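Local coordinates for putative nucleolar GTP-binding protein 1 (Plasmodium falciparum, PDB 2QU8), which probably acts as a nucleolar GTPase, with a P-loop-type nucleotide-binding domain that holds GDP in the crystal, at residues 103-117 with 128-140. Sequence-based numbering, arbitrary orientation.
Sequences TALAHINGVILFIID and EQINLFYSIKSVF
With CG anti to the backbone N in both Phe114 (chi1 -172°) and Phe133, the two rings meet between strand 110-117 and helix 128-137. Phe133 turns its edge to the face of Phe114: centroids lie 5.2 Å apart and the planes meet at 63°, an edge-to-face pair. Phe133 CB adds a CH-pi contact over that ring, 3.8 Å from its centroid, while Leu132 CG and Ile136 CD1 meet the rim near the ring plane, so the Phe114 ring is held at face and edge alike.

Toward the end of the strand, Gln129 runs extended beyond CG, which carries its amide to the main chain of Asp117. Asp117 N donates to Gln129 OE1 at 2.8 Å, in the carbonyl plane and on a lone pair, and Gln129 NE2 returns a straighter bond to Asp117 O at 3.0 Å. These two bonds fix the rotation of the amide. A water reinforces the link, donating to both Ile115 O and Gln129 OE1. Beside them, Ile116 CD1 packs on Ile130 CG1.

At the far end of segment 128-140, Phe140 is sandwiched between Val139 CG1 and Ile112 CD1, the latter over the ring face, 3.5 Å from the centroid. Ala106 CB leans obliquely on the same ring, 3.5 Å from Phe140 CD2.

The axes of strand 110-117 and of helix residues 128-137 approach to 9.0 Å and run nearly antiparallel (165°), as expected for a helix laid back over the strand it follows in a P-loop GTPase fold. Asp117, whose carboxylate bonds to Ser119 OG and forms a salt bridge with Lys151, lies with its side chain about 6 Å from the bound GDP; Ile130 and Phe133 also touch helix 162-174, and strands 30-35 and 145-150 flank strand 110-117 in the sheet.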
ATOM      1  N   THR A 103       7.809   6.553   9.649  1.00 32.07           N
ATOM      2  CA  THR A 103       7.208   7.870   9.491  1.00 32.51           C
ATOM      3  C   THR A 103       7.725   8.593   8.237  1.00 32.37           C
ATOM      4  O   THR A 103       6.943   9.206   7.520  1.00 32.50           O
ATOM      5  CB  THR A 103       7.410   8.726  10.761  1.00 32.44           C
ATOM      6  OG1 THR A 103       6.979   7.977  11.906  1.00 33.08           O
ATOM      7  CG2 THR A 103       6.602  10.002  10.676  1.00 32.49           C
ATOM      8  N   ALA A 104       9.025   8.483   7.959  1.00 32.90           N
ATOM      9  CA  ALA A 104       9.612   9.091   6.751  1.00 33.54           C
ATOM     10  C   ALA A 104       8.967   8.568   5.458  1.00 34.10           C
ATOM     11  O   ALA A 104       8.718   9.335   4.529  1.00 33.87           O
ATOM     12  CB  ALA A 104      11.121   8.895   6.721  1.00 33.36           C
ATOM     13  N   LEU A 105       8.687   7.264   5.428  1.00 34.92           N
ATOM     14  CA  LEU A 105       7.992   6.619   4.314  1.00 35.67           C
ATOM     15  C   LEU A 105       6.551   7.084   4.157  1.00 35.79           C
ATOM     16  O   LEU A 105       6.054   7.235   3.040  1.00 36.02           O
ATOM     17  CB  LEU A 105       8.017   5.102   4.501  1.00 36.03           C
ATOM     18  CG  LEU A 105       9.188   4.398   3.825  1.00 37.54           C
ATOM     19  CD1 LEU A 105       9.418   3.045   4.448  1.00 39.05           C
ATOM     20  CD2 LEU A 105       8.923   4.274   2.315  1.00 38.66           C
ATOM     21  N   ALA A 106       5.885   7.294   5.289  1.00 36.11           N
ATOM     22  CA  ALA A 106       4.511   7.781   5.325  1.00 35.96           C
ATOM     23  C   ALA A 106       4.359   9.211   4.808  1.00 35.95           C
ATOM     24  O   ALA A 106       3.246   9.653   4.527  1.00 36.59           O
ATOM     25  CB  ALA A 106       3.953   7.664   6.736  1.00 36.14           C
ATOM     26  N   HIS A 107       5.475   9.926   4.674  1.00 35.88           N
ATOM     27  CA  HIS A 107       5.468  11.302   4.165  1.00 35.31           C
ATOM     28  C   HIS A 107       5.895  11.435   2.701  1.00 35.06           C
ATOM     29  O   HIS A 107       6.026  12.546   2.196  1.00 35.10           O
ATOM     30  CB  HIS A 107       6.327  12.203   5.058  1.00 35.21           C
ATOM     31  CG  HIS A 107       5.666  12.567   6.350  1.00 35.81           C
ATOM     32  ND1 HIS A 107       5.716  11.763   7.470  1.00 35.91           N
ATOM     33  CD2 HIS A 107       4.924  13.645   6.696  1.00 34.96           C
ATOM     34  CE1 HIS A 107       5.037  12.331   8.449  1.00 35.96           C
ATOM     35  NE2 HIS A 107       4.547  13.473   8.006  1.00 37.20           N
ATOM     36  N   ILE A 108       6.103  10.305   2.025  1.00 34.87           N
ATOM     37  CA  ILE A 108       6.458  10.281   0.595  1.00 34.46           C
ATOM     38  C   ILE A 108       5.217  10.563  -0.267  1.00 33.79           C
ATOM     39  O   ILE A 108       4.090  10.461   0.216  1.00 33.80           O
ATOM     40  CB  ILE A 108       7.071   8.900   0.190  1.00 34.85           C
ATOM     41  CG1 ILE A 108       8.235   8.506   1.113  1.00 35.38           C
ATOM     42  CG2 ILE A 108       7.500   8.865  -1.279  1.00 35.49           C
ATOM     43  CD1 ILE A 108       9.587   9.080   0.767  1.00 36.38           C
ATOM     44  N   ASN A 109       5.436  10.916  -1.534  1.00 32.77           N
ATOM     45  CA  ASN A 109       4.361  11.130  -2.510  1.00 32.05           C
ATOM     46  C   ASN A 109       3.776   9.781  -2.945  1.00 31.59           C
ATOM     47  O   ASN A 109       4.029   9.312  -4.056  1.00 31.68           O
ATOM     48  CB  ASN A 109       4.914  11.928  -3.707  1.00 31.93           C
ATOM     49  CG  ASN A 109       3.883  12.165  -4.815  1.00 32.12           C
ATOM     50  OD1 ASN A 109       2.683  12.008  -4.619  1.00 32.57           O
ATOM     51  ND2 ASN A 109       4.366  12.552  -5.988  1.00 31.60           N
ATOM     52  N   GLY A 110       2.997   9.154  -2.066  1.00 31.21           N
ATOM     53  CA  GLY A 110       2.554   7.779  -2.305  1.00 30.37           C
ATOM     54  C   GLY A 110       1.120   7.383  -1.993  1.00 30.00           C
ATOM     55  O   GLY A 110       0.396   8.083  -1.272  1.00 29.96           O
ATOM     56  N   VAL A 111       0.723   6.249  -2.566  1.00 28.74           N
ATOM     57  CA  VAL A 111      -0.525   5.571  -2.249  1.00 28.16           C
ATOM     58  C   VAL A 111      -0.134   4.240  -1.591  1.00 27.58           C
ATOM     59  O   VAL A 111       0.863   3.637  -1.976  1.00 27.41           O
ATOM     60  CB  VAL A 111      -1.375   5.335  -3.534  1.00 27.90           C
ATOM     61  CG1 VAL A 111      -0.600   4.531  -4.578  1.00 28.42           C
ATOM     62  CG2 VAL A 111      -2.685   4.647  -3.216  1.00 28.64           C
ATOM     63  N   ILE A 112      -0.895   3.797  -0.597  1.00 26.92           N
ATOM     64  CA  ILE A 112      -0.588   2.530   0.083  1.00 26.64           C
ATOM     65  C   ILE A 112      -1.253   1.384  -0.648  1.00 25.95           C
ATOM     66  O   ILE A 112      -2.427   1.472  -1.008  1.00 26.40           O
ATOM     67  CB  ILE A 112      -1.093   2.501   1.556  1.00 26.68           C
ATOM     68  CG1 ILE A 112      -0.791   3.818   2.279  1.00 26.95           C
ATOM     69  CG2 ILE A 112      -0.531   1.271   2.331  1.00 27.02           C
ATOM     70  CD1 ILE A 112       0.690   4.188   2.368  1.00 27.38           C
ATOM     71  N   LEU A 113      -0.499   0.319  -0.898  1.00 24.77           N
ATOM     72  CA  LEU A 113      -1.111  -0.939  -1.288  1.00 23.83           C
ATOM     73  C   LEU A 113      -0.919  -1.915  -0.130  1.00 23.55           C
ATOM     74  O   LEU A 113       0.182  -2.428   0.075  1.00 23.19           O
ATOM     75  CB  LEU A 113      -0.516  -1.488  -2.592  1.00 23.67           C
ATOM     76  CG  LEU A 113      -1.010  -2.855  -3.099  1.00 23.39           C
ATOM     77  CD1 LEU A 113      -2.539  -2.961  -3.176  1.00 22.34           C
ATOM     78  CD2 LEU A 113      -0.398  -3.160  -4.454  1.00 23.70           C
ATOM     79  N   PHE A 114      -1.992  -2.129   0.630  1.00 23.21           N
ATOM     80  CA  PHE A 114      -2.012  -3.089   1.729  1.00 22.94           C
ATOM     81  C   PHE A 114      -2.586  -4.399   1.223  1.00 23.09           C
ATOM     82  O   PHE A 114      -3.764  -4.482   0.846  1.00 22.89           O
ATOM     83  CB  PHE A 114      -2.807  -2.579   2.952  1.00 22.75           C
ATOM     84  CG  PHE A 114      -2.677  -3.468   4.170  1.00 22.43           C
ATOM     85  CD1 PHE A 114      -1.693  -3.223   5.128  1.00 23.67           C
ATOM     86  CD2 PHE A 114      -3.512  -4.570   4.341  1.00 23.16           C
ATOM     87  CE1 PHE A 114      -1.558  -4.054   6.246  1.00 22.83           C
ATOM     88  CE2 PHE A 114      -3.382  -5.408   5.452  1.00 23.52           C
ATOM     89  CZ  PHE A 114      -2.407  -5.146   6.404  1.00 23.23           C
ATOM     90  N   ILE A 115      -1.743  -5.425   1.221  1.00 22.67           N
ATOM     91  CA  ILE A 115      -2.113  -6.710   0.673  1.00 22.86           C
ATOM     92  C   ILE A 115      -2.549  -7.677   1.769  1.00 23.40           C
ATOM     93  O   ILE A 115      -1.841  -7.870   2.765  1.00 22.94           O
ATOM     94  CB  ILE A 115      -0.977  -7.327  -0.177  1.00 22.67           C
ATOM     95  CG1 ILE A 115      -0.589  -6.363  -1.317  1.00 22.29           C
ATOM     96  CG2 ILE A 115      -1.397  -8.711  -0.704  1.00 22.71           C
ATOM     97  CD1 ILE A 115       0.502  -6.863  -2.257  1.00 23.14           C
ATOM     98  N   ILE A 116      -3.735  -8.251   1.565  1.00 23.50           N
ATOM     99  CA  ILE A 116      -4.267  -9.328   2.378  1.00 24.01           C
ATOM    100  C   ILE A 116      -4.246 -10.604   1.541  1.00 24.66           C
ATOM    101  O   ILE A 116      -4.807 -10.652   0.440  1.00 24.78           O
ATOM    102  CB  ILE A 116      -5.727  -9.036   2.857  1.00 24.31           C
ATOM    103  CG1 ILE A 116      -5.770  -7.799   3.769  1.00 23.91           C
ATOM    104  CG2 ILE A 116      -6.345 -10.263   3.563  1.00 24.58           C
ATOM    105  CD1 ILE A 116      -7.178  -7.305   4.112  1.00 23.77           C
ATOM    106  N   ASP A 117      -3.567 -11.618   2.064  1.00 24.61           N
ATOM    107  CA  ASP A 117      -3.607 -12.974   1.523  1.00 24.95           C
ATOM    108  C   ASP A 117      -4.892 -13.676   2.001  1.00 25.09           C
ATOM    109  O   ASP A 117      -4.958 -14.183   3.127  1.00 24.49           O
ATOM    110  CB  ASP A 117      -2.340 -13.726   1.968  1.00 24.51           C
ATOM    111  CG  ASP A 117      -2.352 -15.203   1.598  1.00 25.63           C
ATOM    112  OD1 ASP A 117      -3.207 -15.637   0.795  1.00 25.16           O
ATOM    113  OD2 ASP A 117      -1.487 -15.934   2.118  1.00 25.06           O
ATOM    114  N   GLU A 128      -6.770 -11.455  11.424  1.00 28.40           N
ATOM    115  CA  GLU A 128      -5.476 -11.035  11.966  1.00 28.42           C
ATOM    116  C   GLU A 128      -4.791 -10.045  11.013  1.00 28.02           C
ATOM    117  O   GLU A 128      -4.120  -9.113  11.454  1.00 28.23           O
ATOM    118  CB  GLU A 128      -4.573 -12.246  12.231  1.00 28.26           C
ATOM    119  CG  GLU A 128      -5.031 -13.119  13.394  1.00 28.85           C
ATOM    120  CD  GLU A 128      -4.221 -14.399  13.542  1.00 29.30           C
ATOM    121  OE1 GLU A 128      -4.008 -15.093  12.532  1.00 28.72           O
ATOM    122  OE2 GLU A 128      -3.801 -14.715  14.679  1.00 31.36           O
ATOM    123  N   GLN A 129      -4.977 -10.247   9.709  1.00 27.81           N
ATOM    124  CA  GLN A 129      -4.424  -9.331   8.705  1.00 27.54           C
ATOM    125  C   GLN A 129      -5.166  -7.991   8.688  1.00 27.76           C
ATOM    126  O   GLN A 129      -4.560  -6.945   8.485  1.00 27.55           O
ATOM    127  CB  GLN A 129      -4.420  -9.969   7.319  1.00 27.27           C
ATOM    128  CG  GLN A 129      -3.495 -11.175   7.198  1.00 27.20           C
ATOM    129  CD  GLN A 129      -3.582 -11.842   5.844  1.00 26.95           C
ATOM    130  OE1 GLN A 129      -3.111 -11.299   4.842  1.00 27.37           O
ATOM    131  NE2 GLN A 129      -4.177 -13.032   5.805  1.00 26.65           N
ATOM    132  N   ILE A 130      -6.478  -8.024   8.902  1.00 28.28           N
ATOM    133  CA  ILE A 130      -7.250  -6.785   9.023  1.00 28.84           C
ATOM    134  C   ILE A 130      -6.871  -6.036  10.310  1.00 29.66           C
ATOM    135  O   ILE A 130      -6.673  -4.819  10.294  1.00 29.58           O
ATOM    136  CB  ILE A 130      -8.768  -7.040   8.913  1.00 28.69           C
ATOM    137  CG1 ILE A 130      -9.135  -7.402   7.465  1.00 28.58           C
ATOM    138  CG2 ILE A 130      -9.541  -5.810   9.348  1.00 28.58           C
ATOM    139  CD1 ILE A 130     -10.616  -7.771   7.238  1.00 28.33           C
ATOM    140  N   ASN A 131      -6.755  -6.765  11.417  1.00 30.68           N
ATOM    141  CA  ASN A 131      -6.213  -6.199  12.648  1.00 31.91           C
ATOM    142  C   ASN A 131      -4.877  -5.492  12.434  1.00 32.12           C
ATOM    143  O   ASN A 131      -4.657  -4.405  12.964  1.00 32.25           O
ATOM    144  CB  ASN A 131      -6.073  -7.271  13.728  1.00 32.38           C
ATOM    145  CG  ASN A 131      -7.409  -7.669  14.343  1.00 34.64           C
ATOM    146  OD1 ASN A 131      -8.485  -7.291  13.856  1.00 37.42           O
ATOM    147  ND2 ASN A 131      -7.346  -8.453  15.416  1.00 36.01           N
ATOM    148  N   LEU A 132      -3.984  -6.107  11.659  1.00 32.37           N
ATOM    149  CA  LEU A 132      -2.718  -5.465  11.301  1.00 32.64           C
ATOM    150  C   LEU A 132      -2.960  -4.148  10.558  1.00 32.97           C
ATOM    151  O   LEU A 132      -2.318  -3.140  10.861  1.00 32.55           O
ATOM    152  CB  LEU A 132      -1.831  -6.403  10.464  1.00 32.43           C
ATOM    153  CG  LEU A 132      -0.561  -5.831   9.816  1.00 32.56           C
ATOM    154  CD1 LEU A 132       0.392  -5.242  10.843  1.00 32.71           C
ATOM    155  CD2 LEU A 132       0.156  -6.890   8.978  1.00 32.46           C
ATOM    156  N   PHE A 133      -3.883  -4.172   9.595  1.00 33.80           N
ATOM    157  CA  PHE A 133      -4.212  -2.987   8.804  1.00 34.84           C
ATOM    158  C   PHE A 133      -4.647  -1.800   9.666  1.00 35.97           C
ATOM    159  O   PHE A 133      -4.161  -0.687   9.479  1.00 36.18           O
ATOM    160  CB  PHE A 133      -5.283  -3.287   7.751  1.00 34.26           C
ATOM    161  CG  PHE A 133      -5.793  -2.056   7.055  1.00 34.16           C
ATOM    162  CD1 PHE A 133      -4.985  -1.372   6.150  1.00 33.59           C
ATOM    163  CD2 PHE A 133      -7.062  -1.559   7.329  1.00 34.07           C
ATOM    164  CE1 PHE A 133      -5.439  -0.223   5.517  1.00 34.59           C
ATOM    165  CE2 PHE A 133      -7.531  -0.410   6.691  1.00 34.35           C
ATOM    166  CZ  PHE A 133      -6.716   0.258   5.783  1.00 34.42           C
ATOM    167  N   TYR A 134      -5.558  -2.040  10.602  1.00 37.42           N
ATOM    168  CA  TYR A 134      -6.022  -0.974  11.491  1.00 39.35           C
ATOM    169  C   TYR A 134      -4.886  -0.456  12.352  1.00 40.36           C
ATOM    170  O   TYR A 134      -4.773   0.745  12.590  1.00 41.12           O
ATOM    171  CB  TYR A 134      -7.158  -1.453  12.392  1.00 39.39           C
ATOM    172  CG  TYR A 134      -8.447  -1.806  11.679  1.00 39.74           C
ATOM    173  CD1 TYR A 134      -9.032  -0.941  10.755  1.00 40.94           C
ATOM    174  CD2 TYR A 134      -9.097  -2.994  11.959  1.00 39.80           C
ATOM    175  CE1 TYR A 134     -10.239  -1.281  10.110  1.00 41.37           C
ATOM    176  CE2 TYR A 134     -10.286  -3.333  11.338  1.00 40.43           C
ATOM    177  CZ  TYR A 134     -10.852  -2.484  10.414  1.00 40.53           C
ATOM    178  OH  TYR A 134     -12.038  -2.861   9.813  1.00 41.10           O
ATOM    179  N   SER A 135      -4.038  -1.376  12.795  1.00 41.56           N
ATOM    180  CA  SER A 135      -2.954  -1.075  13.721  1.00 42.65           C
ATOM    181  C   SER A 135      -1.907  -0.137  13.119  1.00 43.32           C
ATOM    182  O   SER A 135      -1.229   0.594  13.850  1.00 43.77           O
ATOM    183  CB  SER A 135      -2.317  -2.383  14.205  1.00 42.48           C
ATOM    184  OG  SER A 135      -0.994  -2.189  14.652  1.00 43.55           O
ATOM    185  N   ILE A 136      -1.794  -0.146  11.793  1.00 43.98           N
ATOM    186  CA  ILE A 136      -0.734   0.592  11.107  1.00 44.60           C
ATOM    187  C   ILE A 136      -1.198   1.606  10.053  1.00 44.94           C
ATOM    188  O   ILE A 136      -0.369   2.308   9.467  1.00 45.47           O
ATOM    189  CB  ILE A 136       0.318  -0.368  10.459  1.00 44.56           C
ATOM    190  CG1 ILE A 136      -0.241  -1.052   9.206  1.00 44.70           C
ATOM    191  CG2 ILE A 136       0.871  -1.375  11.488  1.00 44.44           C
ATOM    192  CD1 ILE A 136       0.829  -1.594   8.305  1.00 44.48           C
ATOM    193  N   LYS A 137      -2.501   1.685   9.797  1.00 45.28           N
ATOM    194  CA  LYS A 137      -2.994   2.592   8.760  1.00 45.69           C
ATOM    195  C   LYS A 137      -3.058   4.028   9.288  1.00 45.80           C
ATOM    196  O   LYS A 137      -3.201   4.982   8.518  1.00 45.65           O
ATOM    197  CB  LYS A 137      -4.334   2.111   8.176  1.00 45.71           C
ATOM    198  CG  LYS A 137      -5.578   2.917   8.532  1.00 46.73           C
ATOM    199  CD  LYS A 137      -6.276   2.419   9.776  1.00 47.67           C
ATOM    200  CE  LYS A 137      -7.505   3.275  10.066  1.00 48.26           C
ATOM    201  NZ  LYS A 137      -8.357   2.705  11.149  1.00 49.09           N
ATOM    202  N   SER A 138      -2.923   4.155  10.608  1.00 46.04           N
ATOM    203  CA  SER A 138      -2.895   5.444  11.295  1.00 46.59           C
ATOM    204  C   SER A 138      -1.622   6.260  11.011  1.00 46.64           C
ATOM    205  O   SER A 138      -1.652   7.488  11.073  1.00 46.93           O
ATOM    206  CB  SER A 138      -3.110   5.249  12.804  1.00 46.81           C
ATOM    207  OG  SER A 138      -2.733   3.938  13.223  1.00 47.48           O
ATOM    208  N   VAL A 139      -0.516   5.587  10.688  1.00 46.65           N
ATOM    209  CA  VAL A 139       0.717   6.291  10.299  1.00 46.48           C
ATOM    210  C   VAL A 139       0.554   6.965   8.925  1.00 46.52           C
ATOM    211  O   VAL A 139       1.213   7.966   8.636  1.00 46.67           O
ATOM    212  CB  VAL A 139       1.980   5.371  10.353  1.00 46.48           C
ATOM    213  CG1 VAL A 139       2.070   4.454   9.137  1.00 46.08           C
ATOM    214  CG2 VAL A 139       3.259   6.201  10.488  1.00 46.64           C
ATOM    215  N   PHE A 140      -0.338   6.417   8.100  1.00 46.42           N
ATOM    216  CA  PHE A 140      -0.611   6.956   6.771  1.00 46.46           C
ATOM    217  C   PHE A 140      -1.876   7.818   6.773  1.00 46.69           C
ATOM    218  O   PHE A 140      -2.759   7.665   5.918  1.00 46.68           O
ATOM    219  CB  PHE A 140      -0.727   5.827   5.739  1.00 46.37           C
ATOM    220  CG  PHE A 140       0.431   4.862   5.752  1.00 46.59           C
ATOM    221  CD1 PHE A 140       0.226   3.517   6.052  1.00 45.99           C
ATOM    222  CD2 PHE A 140       1.725   5.293   5.455  1.00 46.72           C
ATOM    223  CE1 PHE A 140       1.287   2.616   6.061  1.00 45.97           C
ATOM    224  CE2 PHE A 140       2.799   4.394   5.463  1.00 46.88           C
ATOM    225  CZ  PHE A 140       2.578   3.057   5.767  1.00 46.12           C
TER
HETATM  226  O   HOH W   1      -1.672  -8.589   5.346  1.00 24.23           O